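Glucose-inhibited division protein A-related protein, probable oxidoreductase (Thermus thermophilus, PDB 2CUL) binds flavin-adenine dinucleotide in a Rossmann fold and is probably an oxidoreductase related to the glucose-inhibited division protein A family. Local coordinates at residues Phe87-Thr92 with Val104-Gly109. Residues are numbered along the deposited sequence; the frame is centred on the assembly and turned at random.
Sequences FQATAT and VRTWEG. With FAD (flavin-adenine dinucleotide), chain B.
T90 N, in the short break of strand 84-97, bonds not to a backbone carbonyl across the hairpin but to the side chain of E108, carried on the type I turn from T106 to G109. E108 OE1 accepts T90 N on the syn side at 3.0 Å, nearly straight. E108 OE2 also lies 3.0 Å from T90 OG1, a hydroxyl whose proton could go elsewhere. Q88 NE2 donates to E108 OE2 at 3.2 Å, straight (173°) and in the amide plane, but arriving from above the carboxylate; the two planes stand 73° apart. In Q88, CG stands anti to the backbone N (chi1 -177°) and the chain then bends at chi2; NE2 also donates to Q34 O, and the one amide nitrogen bridges a carbonyl and the carboxylate. An alanine here removes the amide that E108 OE2 and Q34 O share, and would probably leave the carboxylate freer to turn, held by T90 alone among the two segments.

Next to this, A91 and T106 form an antiparallel non-hydrogen-bonded pair of the hairpin 84-97/100-106, flanked by W107 N to T90 O (2.8 Å) and T92 N to R105 O (2.9 Å). T92 CG2 meets the edge of the W107 indole, in its plane, and lies 3.6 Å from W107 CB. A water joins T92 O to R105 NH2, a nitrogen that also makes a salt bridge to D152. A91 CB touches V104 CG2, and both side chains also meet V9 on strand 6-9.

A91 N donates to FAD N1A at 2.9 Å, and FAD N6A to A91 O at 2.9 Å, so backbone alone reads this adenine edge. The bonds at T90 O and T92 N hold the very peptides that present A91 N and A91 O; with E108 gripping the peptide one residue earlier, the hairpin probably fixes the adenine-reading backbone.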
loop_
_atom_site.group_PDB
_atom_site.type_symbol
_atom_site.label_atom_id
_atom_site.label_comp_id
_atom_site.label_asym_id
_atom_site.label_seq_id
_atom_site.Cartn_x
_atom_site.Cartn_y
_atom_site.Cartn_z
ATOM N N PHE A 87 11.745 -2.132 -4.222
ATOM C CA PHE A 87 11.960 -2.373 -5.642
ATOM C C PHE A 87 10.700 -2.149 -6.463
ATOM O O PHE A 87 9.584 -2.152 -5.935
ATOM C CB PHE A 87 12.520 -3.790 -5.863
ATOM C CG PHE A 87 11.583 -4.893 -5.454
ATOM C CD1 PHE A 87 10.759 -5.506 -6.393
ATOM C CD2 PHE A 87 11.529 -5.325 -4.131
ATOM C CE1 PHE A 87 9.897 -6.535 -6.028
ATOM C CE2 PHE A 87 10.665 -6.355 -3.750
ATOM C CZ PHE A 87 9.848 -6.962 -4.702
ATOM N N GLN A 88 10.894 -1.938 -7.760
ATOM C CA GLN A 88 9.782 -1.682 -8.669
ATOM C C GLN A 88 9.284 -2.950 -9.334
ATOM O O GLN A 88 10.063 -3.769 -9.813
ATOM C CB GLN A 88 10.208 -0.682 -9.751
ATOM C CG GLN A 88 9.096 -0.263 -10.729
ATOM C CD GLN A 88 8.675 -1.382 -11.679
ATOM O OE1 GLN A 88 9.518 -2.103 -12.220
ATOM N NE2 GLN A 88 7.366 -1.522 -11.898
ATOM N N ALA A 89 7.967 -3.103 -9.342
ATOM C CA ALA A 89 7.316 -4.233 -9.984
ATOM C C ALA A 89 5.825 -3.961 -9.915
ATOM O O ALA A 89 5.359 -3.273 -9.004
ATOM C CB ALA A 89 7.659 -5.537 -9.267
ATOM N N THR A 90 5.084 -4.472 -10.891
ATOM C CA THR A 90 3.638 -4.276 -10.922
ATOM C C THR A 90 2.939 -5.592 -10.599
ATOM O O THR A 90 2.924 -6.506 -11.422
ATOM C CB THR A 90 3.175 -3.800 -12.307
ATOM O OG1 THR A 90 3.910 -2.627 -12.677
ATOM C CG2 THR A 90 1.690 -3.471 -12.282
ATOM N N ALA A 91 2.372 -5.695 -9.400
ATOM C CA ALA A 91 1.683 -6.916 -9.005
ATOM C C ALA A 91 0.458 -7.114 -9.886
ATOM O O ALA A 91 -0.352 -6.205 -10.060
ATOM C CB ALA A 91 1.272 -6.848 -7.535
ATOM N N THR A 92 0.324 -8.316 -10.434
ATOM C CA THR A 92 -0.792 -8.621 -11.320
ATOM C C THR A 92 -1.668 -9.758 -10.812
ATOM O O THR A 92 -2.723 -10.037 -11.382
ATOM C CB THR A 92 -0.282 -9.002 -12.723
ATOM O OG1 THR A 92 0.660 -10.077 -12.611
ATOM C CG2 THR A 92 0.383 -7.809 -13.396
ATOM N N VAL A 104 3.470 -12.700 -5.161
ATOM C CA VAL A 104 2.641 -12.140 -6.219
ATOM C C VAL A 104 3.314 -12.279 -7.568
ATOM O O VAL A 104 4.541 -12.346 -7.662
ATOM C CB VAL A 104 2.338 -10.627 -6.018
ATOM C CG1 VAL A 104 1.514 -10.411 -4.757
ATOM C CG2 VAL A 104 3.640 -9.831 -5.973
ATOM N N ARG A 105 2.497 -12.347 -8.612
ATOM C CA ARG A 105 3.010 -12.407 -9.966
ATOM C C ARG A 105 3.185 -10.940 -10.335
ATOM O O ARG A 105 2.516 -10.076 -9.763
ATOM C CB ARG A 105 1.991 -13.043 -10.915
ATOM C CG ARG A 105 1.740 -14.516 -10.675
ATOM C CD ARG A 105 1.041 -15.153 -11.871
ATOM N NE ARG A 105 -0.280 -14.584 -12.130
ATOM C CZ ARG A 105 -1.304 -14.650 -11.284
ATOM N NH1 ARG A 105 -1.163 -15.258 -10.113
ATOM N NH2 ARG A 105 -2.476 -14.124 -11.618
ATOM N N THR A 106 4.091 -10.645 -11.259
ATOM C CA THR A 106 4.286 -9.263 -11.682
ATOM C C THR A 106 4.166 -9.175 -13.194
ATOM O O THR A 106 4.437 -10.140 -13.913
ATOM C CB THR A 106 5.659 -8.692 -11.249
ATOM O OG1 THR A 106 6.707 -9.319 -11.996
ATOM C CG2 THR A 106 5.881 -8.925 -9.759
ATOM N N TRP A 107 3.749 -8.011 -13.671
ATOM C CA TRP A 107 3.562 -7.794 -15.096
ATOM C C TRP A 107 4.859 -7.983 -15.867
ATOM O O TRP A 107 4.871 -8.552 -16.962
ATOM C CB TRP A 107 3.039 -6.382 -15.350
ATOM C CG TRP A 107 2.436 -6.228 -16.707
ATOM C CD1 TRP A 107 1.150 -6.516 -17.069
ATOM C CD2 TRP A 107 3.105 -5.808 -17.901
ATOM N NE1 TRP A 107 0.979 -6.301 -18.416
ATOM C CE2 TRP A 107 2.164 -5.866 -18.951
ATOM C CE3 TRP A 107 4.412 -5.390 -18.186
ATOM C CZ2 TRP A 107 2.487 -5.522 -20.267
ATOM C CZ3 TRP A 107 4.734 -5.047 -19.496
ATOM C CH2 TRP A 107 3.773 -5.115 -20.518
ATOM N N GLU A 108 5.948 -7.500 -15.284
ATOM C CA GLU A 108 7.254 -7.590 -15.911
ATOM C C GLU A 108 7.759 -9.025 -16.024
ATOM O O GLU A 108 8.687 -9.301 -16.787
ATOM C CB GLU A 108 8.248 -6.715 -15.142
ATOM C CG GLU A 108 7.878 -5.217 -15.108
ATOM C CD GLU A 108 6.801 -4.834 -14.082
ATOM O OE1 GLU A 108 6.382 -5.678 -13.262
ATOM O OE2 GLU A 108 6.380 -3.655 -14.092
ATOM N N GLY A 109 7.146 -9.933 -15.265
ATOM C CA GLY A 109 7.527 -11.335 -15.329
ATOM C C GLY A 109 8.008 -12.021 -14.060
ATOM O O GLY A 109 7.454 -13.044 -13.663
HETATM P PA FAD B . -1.368 4.937 -1.326
HETATM O O1A FAD B . -2.153 5.401 -2.482
HETATM O O2A FAD B . -0.637 5.923 -0.490
HETATM O O5B FAD B . -0.301 3.856 -1.813
HETATM C C5B FAD B . -0.709 2.768 -2.645
HETATM C C4B FAD B . 0.550 2.300 -3.365
HETATM O O4B FAD B . 0.257 1.022 -3.930
HETATM C C3B FAD B . 0.990 3.204 -4.535
HETATM O O3B FAD B . 2.361 3.532 -4.465
HETATM C C2B FAD B . 0.628 2.393 -5.744
HETATM O O2B FAD B . 1.331 2.698 -6.926
HETATM C C1B FAD B . 0.836 0.973 -5.226
HETATM N N9A FAD B . 0.146 -0.071 -5.981
HETATM C C8A FAD B . -1.207 -0.180 -6.201
HETATM N N7A FAD B . -1.514 -1.249 -6.926
HETATM C C5A FAD B . -0.300 -1.856 -7.180
HETATM C C6A FAD B . 0.040 -3.027 -7.898
HETATM N N6A FAD B . -0.844 -3.806 -8.496
HETATM N N1A FAD B . 1.382 -3.366 -7.965
HETATM C C2A FAD B . 2.325 -2.574 -7.351
HETATM N N3A FAD B . 2.059 -1.440 -6.651
HETATM C C4A FAD B . 0.737 -1.126 -6.597
HETATM N N1 FAD B . -5.915 11.748 2.939
HETATM C C2 FAD B . -5.376 12.881 3.505
HETATM O O2 FAD B . -4.955 12.875 4.636
HETATM N N3 FAD B . -5.323 14.053 2.735
HETATM C C4 FAD B . -5.781 14.153 1.439
HETATM O O4 FAD B . -5.702 15.231 0.811
HETATM C C4X FAD B . -6.336 12.993 0.861
HETATM N N5 FAD B . -6.827 13.019 -0.437
HETATM C C5X FAD B . -7.373 11.885 -1.009
HETATM C C6 FAD B . -7.858 11.937 -2.315
HETATM C C7 FAD B . -8.419 10.814 -2.953
HETATM C C7M FAD B . -8.920 10.941 -4.370
HETATM C C8 FAD B . -8.485 9.577 -2.217
HETATM C C8M FAD B . -9.061 8.327 -2.826
HETATM C C9 FAD B . -8.003 9.508 -0.887
HETATM C C9A FAD B . -7.439 10.648 -0.254
HETATM N N10 FAD B . -6.933 10.623 1.094
HETATM C C10 FAD B . -6.386 11.794 1.650
HETATM C "C1'" FAD B . -6.986 9.371 1.950
HETATM C "C2'" FAD B . -5.681 8.586 2.213
HETATM O "O2'" FAD B . -4.912 9.268 3.166
HETATM C "C3'" FAD B . -4.840 8.380 0.937
HETATM O "O3'" FAD B . -5.580 7.679 -0.062
HETATM C "C4'" FAD B . -3.559 7.558 1.186
HETATM O "O4'" FAD B . -2.674 7.645 0.072
HETATM C "C5'" FAD B . -3.951 6.093 1.460
HETATM O "O5'" FAD B . -2.770 5.325 1.743
HETATM P P FAD B . -2.522 3.882 1.135
HETATM O O1P FAD B . -1.239 3.454 1.719
HETATM O O2P FAD B . -3.701 2.986 1.381
HETATM O O3P FAD B . -2.402 4.093 -0.421
HETATM O O HOH W 1 1.295 -10.606 -15.343
HETATM O O HOH W 2 -2.836 -12.257 -13.469
#